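Local coordinates for NigD-like protein (Bacteroides vulgatus ATCC 8482, PDB 3K6O) that is of unknown function but, as a NigD-like protein made with a signal sequence, joins an N-terminal OB-type domain to a C-terminal beta sandwich, at residues Ala18-Glu23 with Leu33-Gly38; Glu57-Asn62 with Tyr82-Val87; Val106-Met111 with Val189-Val194; Arg121-Phe126 with Leu165-Val170. All blocks are in the same frame, centred on the assembly; numbering follows the deposited sequence.

Interaction 1: Ala18-Glu23 with Leu33-Gly38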
loop_
_atom_site.group_PDB
_atom_site.type_symbol
_atom_site.label_atom_id
_atom_site.label_comp_id
_atom_site.label_asym_id
_atom_site.label_seq_id
_atom_site.Cartn_x
_atom_site.Cartn_y
_atom_site.Cartn_z
ATOM N N ALA A 18 -4.885 5.667 -9.487
ATOM C CA ALA A 18 -4.261 5.929 -8.182
ATOM C C ALA A 18 -4.929 5.208 -7.021
ATOM O O ALA A 18 -6.082 4.779 -7.113
ATOM C CB ALA A 18 -4.180 7.437 -7.896
HETATM N N MSE A 19 -4.183 5.101 -5.922
HETATM C CA MSE A 19 -4.700 4.551 -4.681
HETATM C C MSE A 19 -5.765 5.463 -4.082
HETATM O O MSE A 19 -5.791 6.683 -4.328
HETATM C CB MSE A 19 -3.578 4.392 -3.661
HETATM C CG MSE A 19 -2.444 3.471 -4.089
HETATM SE SE MSE A 19 -2.973 1.615 -3.959
HETATM C CE MSE A 19 -3.801 1.494 -2.327
ATOM N N ALA A 20 -6.646 4.861 -3.296
ATOM C CA ALA A 20 -7.560 5.600 -2.482
ATOM C C ALA A 20 -8.045 4.753 -1.326
ATOM O O ALA A 20 -7.953 3.532 -1.337
ATOM C CB ALA A 20 -8.752 6.108 -3.334
ATOM N N THR A 21 -8.559 5.409 -0.309
ATOM C CA THR A 21 -9.147 4.719 0.812
ATOM C C THR A 21 -10.584 5.140 0.878
ATOM O O THR A 21 -10.898 6.306 0.775
ATOM C CB THR A 21 -8.431 5.063 2.145
ATOM O OG1 THR A 21 -7.009 4.891 2.000
ATOM C CG2 THR A 21 -8.920 4.131 3.287
ATOM N N VAL A 22 -11.454 4.166 1.014
ATOM C CA VAL A 22 -12.869 4.397 1.177
ATOM C C VAL A 22 -13.119 4.968 2.570
ATOM O O VAL A 22 -12.543 4.520 3.556
ATOM C CB VAL A 22 -13.650 3.068 1.005
ATOM C CG1 VAL A 22 -15.166 3.277 1.230
ATOM C CG2 VAL A 22 -13.376 2.443 -0.362
ATOM N N GLU A 23 -13.985 5.964 2.662
ATOM C CA GLU A 23 -14.427 6.435 3.952
ATOM C C GLU A 23 -15.912 6.688 3.894
ATOM O O GLU A 23 -16.490 6.724 2.827
ATOM C CB GLU A 23 -13.625 7.660 4.376
ATOM C CG GLU A 23 -12.119 7.411 4.499
ATOM C CD GLU A 23 -11.725 6.441 5.643
ATOM O OE1 GLU A 23 -12.574 6.016 6.463
ATOM O OE2 GLU A 23 -10.541 6.084 5.704
ATOM N N LEU A 33 -14.301 8.457 -1.543
ATOM C CA LEU A 33 -12.920 8.048 -1.661
ATOM C C LEU A 33 -12.015 9.174 -1.160
ATOM O O LEU A 33 -12.333 10.356 -1.350
ATOM C CB LEU A 33 -12.600 7.720 -3.090
ATOM C CG LEU A 33 -13.469 6.627 -3.679
ATOM C CD1 LEU A 33 -13.074 6.446 -5.125
ATOM C CD2 LEU A 33 -13.344 5.331 -2.869
ATOM N N VAL A 34 -10.921 8.808 -0.495
ATOM C CA VAL A 34 -9.931 9.785 -0.050
ATOM C C VAL A 34 -8.625 9.429 -0.719
ATOM O O VAL A 34 -8.131 8.329 -0.542
ATOM C CB VAL A 34 -9.794 9.767 1.485
ATOM C CG1 VAL A 34 -8.725 10.786 1.996
ATOM C CG2 VAL A 34 -11.196 10.004 2.138
ATOM N N LEU A 35 -8.082 10.338 -1.521
ATOM C CA LEU A 35 -6.757 10.148 -2.118
ATOM C C LEU A 35 -5.698 10.254 -1.019
ATOM O O LEU A 35 -5.984 10.741 0.080
ATOM C CB LEU A 35 -6.501 11.195 -3.220
ATOM C CG LEU A 35 -7.315 11.088 -4.495
ATOM C CD1 LEU A 35 -6.978 12.256 -5.487
ATOM C CD2 LEU A 35 -7.077 9.705 -5.134
ATOM N N ASP A 36 -4.489 9.783 -1.291
ATOM C CA ASP A 36 -3.461 9.758 -0.251
ATOM C C ASP A 36 -2.996 11.201 0.088
ATOM O O ASP A 36 -2.490 11.452 1.173
ATOM C CB ASP A 36 -2.277 8.858 -0.651
ATOM C CG ASP A 36 -2.600 7.372 -0.523
ATOM O OD1 ASP A 36 -3.638 7.066 0.102
ATOM O OD2 ASP A 36 -1.833 6.503 -1.028
ATOM N N ASN A 37 -3.167 12.136 -0.829
ATOM C CA ASN A 37 -2.920 13.556 -0.524
ATOM C C ASN A 37 -4.029 14.203 0.288
ATOM O O ASN A 37 -4.036 15.452 0.471
ATOM C CB ASN A 37 -2.694 14.364 -1.790
ATOM C CG ASN A 37 -3.930 14.563 -2.600
ATOM O OD1 ASN A 37 -5.028 14.113 -2.255
ATOM N ND2 ASN A 37 -3.759 15.239 -3.723
ATOM N N GLY A 38 -4.988 13.387 0.741
ATOM C CA GLY A 38 -6.073 13.906 1.594
ATOM C C GLY A 38 -7.277 14.525 0.903
ATOM O O GLY A 38 -8.257 14.908 1.562
HETATM O O HOH W 1 -3.796 8.583 -3.946
HETATM O O HOH W 2 -5.984 7.584 1.136
#

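Interaction 2: Glu57-Asn62 with Tyr82-Val87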
loop_
_atom_site.group_PDB
_atom_site.type_symbol
_atom_site.label_atom_id
_atom_site.label_comp_id
_atom_site.label_asym_id
_atom_site.label_seq_id
_atom_site.Cartn_x
_atom_site.Cartn_y
_atom_site.Cartn_z
ATOM N N GLU A 57 -11.471 0.307 3.619
ATOM C CA GLU A 57 -11.035 -0.498 2.509
ATOM C C GLU A 57 -10.157 0.351 1.597
ATOM O O GLU A 57 -10.386 1.557 1.403
ATOM C CB GLU A 57 -12.213 -1.107 1.722
ATOM C CG GLU A 57 -12.903 -2.325 2.377
ATOM C CD GLU A 57 -13.914 -2.997 1.447
ATOM O OE1 GLU A 57 -13.540 -3.888 0.652
ATOM O OE2 GLU A 57 -15.084 -2.609 1.487
ATOM N N ARG A 58 -9.186 -0.308 0.993
ATOM C CA ARG A 58 -8.225 0.350 0.157
ATOM C C ARG A 58 -8.432 -0.116 -1.284
ATOM O O ARG A 58 -8.598 -1.327 -1.522
ATOM C CB ARG A 58 -6.848 -0.087 0.610
ATOM C CG ARG A 58 -5.728 0.658 -0.045
ATOM C CD ARG A 58 -5.105 1.648 0.872
ATOM N NE ARG A 58 -3.842 2.198 0.340
ATOM C CZ ARG A 58 -3.654 3.481 0.021
ATOM N NH1 ARG A 58 -4.636 4.371 0.146
ATOM N NH2 ARG A 58 -2.465 3.876 -0.421
ATOM N N ILE A 59 -8.374 0.821 -2.239
ATOM C CA ILE A 59 -8.461 0.455 -3.657
ATOM C C ILE A 59 -7.335 1.046 -4.507
ATOM O O ILE A 59 -6.755 2.091 -4.178
ATOM C CB ILE A 59 -9.848 0.860 -4.258
ATOM C CG1 ILE A 59 -10.010 2.385 -4.373
ATOM C CG2 ILE A 59 -10.949 0.285 -3.398
ATOM C CD1 ILE A 59 -11.297 2.833 -5.105
ATOM N N PHE A 60 -7.065 0.386 -5.629
ATOM C CA PHE A 60 -6.230 0.924 -6.698
ATOM C C PHE A 60 -7.236 1.175 -7.817
ATOM O O PHE A 60 -7.817 0.236 -8.392
ATOM C CB PHE A 60 -5.152 -0.106 -7.058
ATOM C CG PHE A 60 -4.100 0.381 -8.008
ATOM C CD1 PHE A 60 -3.428 1.573 -7.803
ATOM C CD2 PHE A 60 -3.728 -0.397 -9.086
ATOM C CE1 PHE A 60 -2.420 1.994 -8.691
ATOM C CE2 PHE A 60 -2.734 0.014 -9.970
ATOM C CZ PHE A 60 -2.075 1.195 -9.769
ATOM N N GLY A 61 -7.493 2.447 -8.090
ATOM C CA GLY A 61 -8.641 2.815 -8.887
ATOM C C GLY A 61 -8.352 3.616 -10.127
ATOM O O GLY A 61 -7.251 4.120 -10.307
ATOM N N ASN A 62 -9.378 3.698 -10.979
ATOM C CA ASN A 62 -9.373 4.436 -12.222
ATOM C C ASN A 62 -10.464 5.524 -12.160
ATOM O O ASN A 62 -11.633 5.202 -12.207
ATOM C CB ASN A 62 -9.649 3.455 -13.379
ATOM C CG ASN A 62 -9.672 4.118 -14.724
ATOM O OD1 ASN A 62 -9.938 5.317 -14.849
ATOM N ND2 ASN A 62 -9.409 3.336 -15.757
ATOM N N TYR A 82 -11.791 -0.364 -10.477
ATOM C CA TYR A 82 -10.803 -0.463 -9.430
ATOM C C TYR A 82 -10.529 -1.917 -9.086
ATOM O O TYR A 82 -11.212 -2.828 -9.559
ATOM C CB TYR A 82 -11.264 0.294 -8.182
ATOM C CG TYR A 82 -12.490 -0.295 -7.526
ATOM C CD1 TYR A 82 -13.742 0.034 -7.965
ATOM C CD2 TYR A 82 -12.387 -1.189 -6.475
ATOM C CE1 TYR A 82 -14.849 -0.508 -7.385
ATOM C CE2 TYR A 82 -13.500 -1.731 -5.895
ATOM C CZ TYR A 82 -14.725 -1.384 -6.369
ATOM O OH TYR A 82 -15.855 -1.875 -5.791
ATOM N N THR A 83 -9.514 -2.127 -8.265
ATOM C CA THR A 83 -9.305 -3.424 -7.641
ATOM C C THR A 83 -9.058 -3.230 -6.163
ATOM O O THR A 83 -8.560 -2.178 -5.746
ATOM C CB THR A 83 -8.162 -4.216 -8.302
ATOM O OG1 THR A 83 -8.172 -5.556 -7.791
ATOM C CG2 THR A 83 -6.787 -3.566 -8.035
ATOM N N LEU A 84 -9.465 -4.202 -5.352
ATOM C CA LEU A 84 -9.249 -4.116 -3.915
ATOM C C LEU A 84 -7.796 -4.355 -3.590
ATOM O O LEU A 84 -7.157 -5.249 -4.139
ATOM C CB LEU A 84 -10.097 -5.135 -3.157
ATOM C CG LEU A 84 -11.583 -4.790 -3.069
ATOM C CD1 LEU A 84 -12.350 -5.948 -2.402
ATOM C CD2 LEU A 84 -11.789 -3.460 -2.322
ATOM N N VAL A 85 -7.284 -3.573 -2.659
ATOM C CA VAL A 85 -5.912 -3.743 -2.179
ATOM C C VAL A 85 -5.949 -4.187 -0.729
ATOM O O VAL A 85 -6.491 -3.504 0.108
ATOM C CB VAL A 85 -5.126 -2.454 -2.361
ATOM C CG1 VAL A 85 -3.739 -2.567 -1.700
ATOM C CG2 VAL A 85 -5.035 -2.102 -3.891
ATOM N N PRO A 86 -5.374 -5.358 -0.418
ATOM C CA PRO A 86 -5.375 -5.765 0.979
ATOM C C PRO A 86 -4.574 -4.821 1.867
ATOM O O PRO A 86 -3.540 -4.319 1.452
ATOM C CB PRO A 86 -4.727 -7.175 0.970
ATOM C CG PRO A 86 -4.262 -7.435 -0.415
ATOM C CD PRO A 86 -4.851 -6.388 -1.334
ATOM N N VAL A 87 -5.064 -4.593 3.079
ATOM C CA VAL A 87 -4.421 -3.737 4.046
ATOM C C VAL A 87 -3.917 -4.637 5.138
ATOM O O VAL A 87 -4.710 -5.397 5.685
ATOM C CB VAL A 87 -5.393 -2.696 4.638
ATOM C CG1 VAL A 87 -4.682 -1.950 5.777
ATOM C CG2 VAL A 87 -5.818 -1.685 3.557
HETATM O O HOH W 3 -8.783 -3.140 1.425
#

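Interaction 3: Val106-Met111 with Val189-Val194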
loop_
_atom_site.group_PDB
_atom_site.type_symbol
_atom_site.label_atom_id
_atom_site.label_comp_id
_atom_site.label_asym_id
_atom_site.label_seq_id
_atom_site.Cartn_x
_atom_site.Cartn_y
_atom_site.Cartn_z
ATOM N N VAL A 106 12.306 -11.742 -2.992
ATOM C CA VAL A 106 11.077 -11.244 -3.606
ATOM C C VAL A 106 11.434 -10.149 -4.630
ATOM O O VAL A 106 12.417 -9.417 -4.453
ATOM C CB VAL A 106 10.112 -10.657 -2.552
ATOM C CG1 VAL A 106 10.729 -9.424 -1.826
ATOM C CG2 VAL A 106 8.760 -10.255 -3.184
ATOM N N GLN A 107 10.637 -10.063 -5.694
ATOM C CA GLN A 107 10.776 -9.021 -6.720
ATOM C C GLN A 107 9.846 -7.866 -6.428
ATOM O O GLN A 107 8.634 -8.030 -6.471
ATOM C CB GLN A 107 10.461 -9.599 -8.105
ATOM C CG GLN A 107 10.603 -8.589 -9.248
ATOM C CD GLN A 107 10.347 -9.203 -10.621
ATOM O OE1 GLN A 107 10.099 -10.409 -10.755
ATOM N NE2 GLN A 107 10.406 -8.365 -11.654
ATOM N N ILE A 108 10.415 -6.709 -6.095
ATOM C CA ILE A 108 9.646 -5.505 -5.848
ATOM C C ILE A 108 9.539 -4.690 -7.133
ATOM O O ILE A 108 10.542 -4.379 -7.735
ATOM C CB ILE A 108 10.288 -4.603 -4.785
ATOM C CG1 ILE A 108 10.416 -5.330 -3.430
ATOM C CG2 ILE A 108 9.443 -3.305 -4.600
ATOM C CD1 ILE A 108 9.108 -5.954 -2.922
ATOM N N LYS A 109 8.326 -4.370 -7.563
ATOM C CA LYS A 109 8.114 -3.502 -8.722
ATOM C C LYS A 109 7.915 -2.035 -8.314
ATOM O O LYS A 109 8.385 -1.149 -8.994
ATOM C CB LYS A 109 6.927 -4.000 -9.563
ATOM C CG LYS A 109 7.205 -5.277 -10.338
ATOM C CD LYS A 109 6.361 -5.389 -11.604
ATOM C CE LYS A 109 6.966 -6.381 -12.581
ATOM N NZ LYS A 109 6.067 -6.684 -13.743
ATOM N N ASP A 110 7.202 -1.769 -7.223
ATOM C CA ASP A 110 7.093 -0.405 -6.688
ATOM C C ASP A 110 7.038 -0.436 -5.167
ATOM O O ASP A 110 6.467 -1.343 -4.598
ATOM C CB ASP A 110 5.830 0.297 -7.191
ATOM C CG ASP A 110 5.876 0.584 -8.653
ATOM O OD1 ASP A 110 6.521 1.572 -9.026
ATOM O OD2 ASP A 110 5.282 -0.182 -9.426
HETATM N N MSE A 111 7.655 0.545 -4.519
HETATM C CA MSE A 111 7.422 0.762 -3.110
HETATM C C MSE A 111 7.482 2.229 -2.772
HETATM O O MSE A 111 8.435 2.896 -3.127
HETATM C CB MSE A 111 8.424 0.004 -2.245
HETATM C CG MSE A 111 8.206 0.269 -0.695
HETATM SE SE MSE A 111 9.793 -0.396 0.279
HETATM C CE MSE A 111 9.500 -2.193 -0.200
ATOM N N VAL A 189 13.492 0.687 4.863
ATOM C CA VAL A 189 12.870 -0.598 4.675
ATOM C C VAL A 189 13.836 -1.615 4.029
ATOM O O VAL A 189 14.292 -1.411 2.905
ATOM C CB VAL A 189 11.599 -0.504 3.808
ATOM C CG1 VAL A 189 10.937 -1.918 3.645
ATOM C CG2 VAL A 189 10.605 0.516 4.417
ATOM N N LEU A 190 14.143 -2.688 4.754
ATOM C CA LEU A 190 15.061 -3.712 4.267
ATOM C C LEU A 190 14.324 -4.747 3.425
ATOM O O LEU A 190 13.253 -5.240 3.814
ATOM C CB LEU A 190 15.773 -4.442 5.423
ATOM C CG LEU A 190 17.027 -3.797 6.024
ATOM C CD1 LEU A 190 17.369 -4.433 7.374
ATOM C CD2 LEU A 190 18.265 -3.884 5.076
ATOM N N VAL A 191 14.932 -5.094 2.299
ATOM C CA VAL A 191 14.362 -6.028 1.344
ATOM C C VAL A 191 15.417 -7.024 0.903
ATOM O O VAL A 191 16.592 -6.649 0.643
ATOM C CB VAL A 191 13.824 -5.280 0.102
ATOM C CG1 VAL A 191 13.385 -6.269 -1.043
ATOM C CG2 VAL A 191 12.675 -4.362 0.539
ATOM N N ASN A 192 14.994 -8.275 0.792
ATOM C CA ASN A 192 15.822 -9.310 0.222
ATOM C C ASN A 192 15.349 -9.506 -1.221
ATOM O O ASN A 192 14.299 -10.103 -1.464
ATOM C CB ASN A 192 15.693 -10.577 1.047
ATOM C CG ASN A 192 16.701 -11.642 0.651
ATOM O OD1 ASN A 192 17.610 -11.406 -0.145
ATOM N ND2 ASN A 192 16.521 -12.826 1.188
ATOM N N PRO A 193 16.100 -8.970 -2.190
ATOM C CA PRO A 193 15.619 -8.897 -3.572
ATOM C C PRO A 193 15.975 -10.117 -4.403
ATOM O O PRO A 193 16.999 -10.702 -4.167
ATOM C CB PRO A 193 16.328 -7.653 -4.096
ATOM C CG PRO A 193 17.659 -7.682 -3.381
ATOM C CD PRO A 193 17.426 -8.337 -2.040
ATOM N N VAL A 194 15.155 -10.472 -5.390
ATOM C CA VAL A 194 15.456 -11.618 -6.275
ATOM C C VAL A 194 16.741 -11.481 -7.073
ATOM O O VAL A 194 17.530 -12.439 -7.184
ATOM C CB VAL A 194 14.316 -11.959 -7.286
ATOM C CG1 VAL A 194 13.002 -12.218 -6.571
ATOM C CG2 VAL A 194 14.165 -10.878 -8.338
#

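Interaction 4: Arg121-Phe126 with Leu165-Val170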
loop_
_atom_site.group_PDB
_atom_site.type_symbol
_atom_site.label_atom_id
_atom_site.label_comp_id
_atom_site.label_asym_id
_atom_site.label_seq_id
_atom_site.Cartn_x
_atom_site.Cartn_y
_atom_site.Cartn_z
ATOM N N ARG A 121 3.960 -2.764 -4.671
ATOM C CA ARG A 121 3.544 -3.578 -5.778
ATOM C C ARG A 121 4.671 -4.551 -5.981
ATOM O O ARG A 121 5.830 -4.141 -6.034
ATOM C CB ARG A 121 3.324 -2.750 -7.040
ATOM C CG ARG A 121 2.740 -3.597 -8.199
ATOM C CD ARG A 121 2.179 -2.736 -9.310
ATOM N NE ARG A 121 3.299 -2.142 -10.009
ATOM C CZ ARG A 121 3.395 -1.993 -11.319
ATOM N NH1 ARG A 121 2.404 -2.346 -12.132
ATOM N NH2 ARG A 121 4.499 -1.460 -11.805
ATOM N N PHE A 122 4.345 -5.836 -6.080
ATOM C CA PHE A 122 5.365 -6.876 -6.101
ATOM C C PHE A 122 4.889 -8.133 -6.789
ATOM O O PHE A 122 3.706 -8.269 -7.118
ATOM C CB PHE A 122 5.831 -7.214 -4.686
ATOM C CG PHE A 122 4.810 -7.960 -3.841
ATOM C CD1 PHE A 122 3.674 -7.325 -3.354
ATOM C CD2 PHE A 122 5.011 -9.292 -3.493
ATOM C CE1 PHE A 122 2.755 -8.001 -2.572
ATOM C CE2 PHE A 122 4.083 -9.976 -2.694
ATOM C CZ PHE A 122 2.955 -9.316 -2.225
HETATM N N MSE A 123 5.828 -9.039 -7.044
HETATM C CA MSE A 123 5.514 -10.314 -7.669
HETATM C C MSE A 123 5.480 -11.376 -6.584
HETATM O O MSE A 123 6.344 -11.407 -5.713
HETATM C CB MSE A 123 6.568 -10.679 -8.718
HETATM C CG MSE A 123 6.784 -9.649 -9.842
HETATM SE SE MSE A 123 5.170 -9.185 -10.841
HETATM C CE MSE A 123 4.980 -10.732 -11.924
ATOM N N LEU A 124 4.469 -12.229 -6.630
ATOM C CA LEU A 124 4.366 -13.363 -5.722
ATOM C C LEU A 124 4.061 -14.639 -6.484
ATOM O O LEU A 124 3.426 -14.629 -7.535
ATOM C CB LEU A 124 3.289 -13.126 -4.650
ATOM C CG LEU A 124 1.826 -13.011 -5.102
ATOM C CD1 LEU A 124 0.901 -13.093 -3.878
ATOM C CD2 LEU A 124 1.607 -11.706 -5.796
ATOM N N ASN A 125 4.522 -15.754 -5.932
ATOM C CA ASN A 125 4.307 -17.031 -6.574
ATOM C C ASN A 125 2.824 -17.376 -6.530
ATOM O O ASN A 125 2.181 -17.211 -5.498
ATOM C CB ASN A 125 5.158 -18.093 -5.895
ATOM C CG ASN A 125 6.644 -17.800 -6.011
ATOM O OD1 ASN A 125 7.219 -17.075 -5.171
ATOM N ND2 ASN A 125 7.293 -18.380 -7.039
ATOM N N PHE A 126 2.268 -17.810 -7.661
ATOM C CA PHE A 126 0.895 -18.305 -7.694
ATOM C C PHE A 126 0.707 -19.399 -6.633
ATOM O O PHE A 126 1.573 -20.276 -6.479
ATOM C CB PHE A 126 0.546 -18.876 -9.080
ATOM C CG PHE A 126 -0.920 -19.158 -9.263
ATOM C CD1 PHE A 126 -1.821 -18.112 -9.442
ATOM C CD2 PHE A 126 -1.401 -20.459 -9.242
ATOM C CE1 PHE A 126 -3.188 -18.350 -9.614
ATOM C CE2 PHE A 126 -2.774 -20.711 -9.410
ATOM C CZ PHE A 126 -3.667 -19.643 -9.590
ATOM N N LEU A 165 5.126 -16.460 -11.250
ATOM C CA LEU A 165 4.956 -15.157 -10.606
ATOM C C LEU A 165 3.763 -14.346 -11.151
ATOM O O LEU A 165 3.539 -14.273 -12.359
ATOM C CB LEU A 165 6.244 -14.340 -10.737
ATOM C CG LEU A 165 7.477 -14.891 -10.027
ATOM C CD1 LEU A 165 8.729 -14.121 -10.443
ATOM C CD2 LEU A 165 7.288 -14.876 -8.497
ATOM N N VAL A 166 3.018 -13.720 -10.237
ATOM C CA VAL A 166 1.884 -12.847 -10.581
ATOM C C VAL A 166 1.950 -11.540 -9.773
ATOM O O VAL A 166 2.554 -11.516 -8.706
ATOM C CB VAL A 166 0.537 -13.541 -10.316
ATOM C CG1 VAL A 166 0.392 -14.747 -11.244
ATOM C CG2 VAL A 166 0.431 -13.970 -8.852
ATOM N N PRO A 167 1.357 -10.451 -10.293
ATOM C CA PRO A 167 1.508 -9.149 -9.622
ATOM C C PRO A 167 0.606 -9.055 -8.433
ATOM O O PRO A 167 -0.416 -9.737 -8.396
ATOM C CB PRO A 167 1.109 -8.124 -10.700
ATOM C CG PRO A 167 1.078 -8.907 -11.985
ATOM C CD PRO A 167 0.720 -10.302 -11.611
ATOM N N GLY A 168 1.006 -8.253 -7.447
ATOM C CA GLY A 168 0.251 -8.134 -6.206
ATOM C C GLY A 168 0.513 -6.763 -5.662
ATOM O O GLY A 168 1.582 -6.208 -5.910
HETATM N N MSE A 169 -0.492 -6.200 -4.993
HETATM C CA MSE A 169 -0.375 -4.938 -4.316
HETATM C C MSE A 169 -0.834 -5.139 -2.896
HETATM O O MSE A 169 -1.776 -5.893 -2.657
HETATM C CB MSE A 169 -1.272 -3.906 -4.956
HETATM C CG MSE A 169 -1.122 -2.555 -4.331
HETATM SE SE MSE A 169 0.212 -1.473 -5.245
HETATM C CE MSE A 169 -0.994 -1.330 -6.791
ATOM N N VAL A 170 -0.163 -4.463 -1.959
ATOM C CA VAL A 170 -0.544 -4.462 -0.568
ATOM C C VAL A 170 -0.191 -3.095 0.034
ATOM O O VAL A 170 0.780 -2.418 -0.405
ATOM C CB VAL A 170 0.188 -5.588 0.196
ATOM C CG1 VAL A 170 1.662 -5.371 0.070
ATOM C CG2 VAL A 170 -0.181 -5.598 1.668
#

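Interaction 1: Ala18-Glu23 with Leu33-Gly38
Asp-36 turns one face of its flat carboxylate to Met-19, whose CB lies off that face, 3.8 Å from OD2; CG stands beside the backbone N (chi1 -76°). Both oxygens are held: OD2 forms a salt bridge with Arg-58 NH2, and OD1 takes a hydrogen bond, from close to the carboxylate plane, from a water that also donates to Val-34 O and accepts from Thr-21 OG1. These partners should fix the rotation of the carboxylate. The flat peptide groups of Thr-21 and Val-34 meet as an antiparallel hydrogen-bonded pair, Thr-21 N to Val-34 O at 3.0 Å and Val-34 N to Thr-21 O at 2.8 Å. Thr-21 and Val-34 point to one face of the sheet, Val-22 and Leu-33 to the other, where Val-22 CG2 and Leu-33 CD2 lie 3.8 Å apart. Val-34 CG2 also rests 3.6 Å from Glu-23 CG. Past Val-34 the second chain leaves the ladder in a type I turn from Leu-35 to Gly-38, where a second water links Met-19 O to Asp-36 N and Leu-35 CD2 packs 3.4 Å from Met-19 O. Within the OB-type domain, strand 16-23 thus pairs with strand 32-34 in a hairpin and also with strand 58-66.

Interaction 2: Glu57-Asn62 with Tyr82-Val87
Phe-60 and Thr-83 are a hydrogen-bonded pair of the antiparallel hairpin that strands 58-66 and 75-93 form in the OB-type domain. Among the backbone bonds, Phe-60 N reaches Thr-83 O at 3.0 Å and Thr-83 N returns to Phe-60 O at 2.9 Å. Val-85 N bonds Arg-58 O at 2.8 Å, and a water accepts from Arg-58 N and donates to Val-85 O. Among the apolar contacts, Ile-59 has CG1 between the backbone N and the carbonyl carbon (chi1 69°), which leaves CG2 anti to the carbonyl carbon, 3.7 Å from Tyr-82 CD2 and 4.0 Å from Leu-84 CD2. An alanine at Ile-59 would probably open a gap beside the Tyr-82 ring and leave Leu-84 CD2 without this neighbour. On the face shared by Phe-60, Thr-83 and Val-85, Phe-60 CB packs 3.7 Å from Val-85 CG2, and Arg-58 runs side by side with Val-85. Beyond that, and besides its bridge to Asp-36, the Arg-58 guanidinium hydrogen-bonds through NE to Ser-171 OG and through NH2 to Asn-119 OD1. Where the strands come close, Gly-61 CA sits 3.7 Å from Tyr-82 CB, and a CB on this glycine would be crowded by Ile-59 CD1.

Interaction 3: Val106-Met111 with Val189-Val194
Val-106, Ile-108 and Met-111 line the interior of the C-terminal beta sandwich domain, where they meet Val-189 and Val-191. Val-191 receives two of them on one methyl: its CG1 lies 3.9 Å from Ile-108 CG1 and 4.2 Å from Val-106 CG1, the Val-106 side chain crossing that of Val-191 at about a right angle. The other methyl of Val-191, CG2, meets Met-111 CE at 3.9 Å, the two side chains sliding past each other in opposite directions. Met-111, a selenomethionine, approaches Val-189 tip to tip, with SE 3.9 Å from Val-189 CG1; a bend at chi3 (-64°) places CE. The CA atoms of Met-111 and Val-189 are 9.6 Å apart, consistent with side chains meeting between layers of the sandwich. Between Ile-108 and Met-111 the chain turns a corner through a classic beta bulge, in which Lys-109 and Asp-110 both face Arg-121. At the other end the backbones do join, in a single bridge between Val-106 and Pro-193. Val-106 N donates to Asn-192 O at 3.0 Å, in the plane of that carbonyl. Val-194 N returns to Val-106 O at 3.1 Å, but the donor stands 62° above the carbonyl plane and the bond is bent, 139° at the hydrogen. The Val-194 side chain reaches the next residue, its CG2 3.9 Å from Gln-107 CB. The Asn-192 amide is fixed at both ends, ND2 by Asn-103 O and OD1 by Lys-105 NZ.

Interaction 4: Arg121-Phe126 with Leu165-Val170
Phe-122 and Gly-168 mark the tight part of this antiparallel ladder. Phe-122 N donates to Gly-168 O at 2.8 Å, while the return bond from Gly-168 N is weak. With CG set between the backbone N and the carbonyl carbon (chi1 71°), the Phe-122 ring comes alongside Gly-168 obliquely: CD1 lies 3.5 Å from Gly-168 O, and CE1 3.9 Å from Val-170 CG1. An alanine at Phe-122 would probably leave Val-170 CG1 without this aromatic neighbour and open a gap beside Gly-168. Leu-124 presses in from the same face, its CD2 3.1 Å from Val-166 O, and a CB on Gly-168 would clash with that methyl. Leu-124 N to Val-166 O and Val-166 N to Leu-124 O, both 2.9 Å, complete the tight region. On the opposite face the selenium of Met-123 lies 3.9 Å from Pro-167 CA. In contrast to buried Phe-122 and Leu-124, the far end of the ladder is more open to solvent: exposed Leu-165 runs side by side with Asn-125, CD2 3.8 Å from Asn-125 ND2. The Asn-125 amide is held elsewhere, OD1 by Tyr-156 and ND2 by Gly-163. Exposed Phe-126 barely touches Val-166 and makes a cation-pi contact with Arg-164. Strand 117-125 is flanked by strand 107-113 and, on its other side, by strand 165-173, which lies beside strand 75-93 and parallel to it.

The four contacts follow the chain from the OB-type domain into the beta sandwich. Interactions 1 and 2, centres 10 Å apart, share the first domain, where strands 16-23 and 58-66 are neighbours and the Asp-36 to Arg-58 salt bridge links them. Interactions 3 and 4, centres 11 Å apart, belong to the second; strands 107-113 and 117-125 pair there, Asp-110 bridges to Arg-121, and 121-126 with 165-170 falls within the span between 106-111 and 189-194. The domains meet where strand 75-93 lies beside strand 165-173: interactions 2 and 4, centres 14 Å apart, touch as Phe-60 and Val-85 pack on Met-169. This junction probably holds the two domains in a fixed relation.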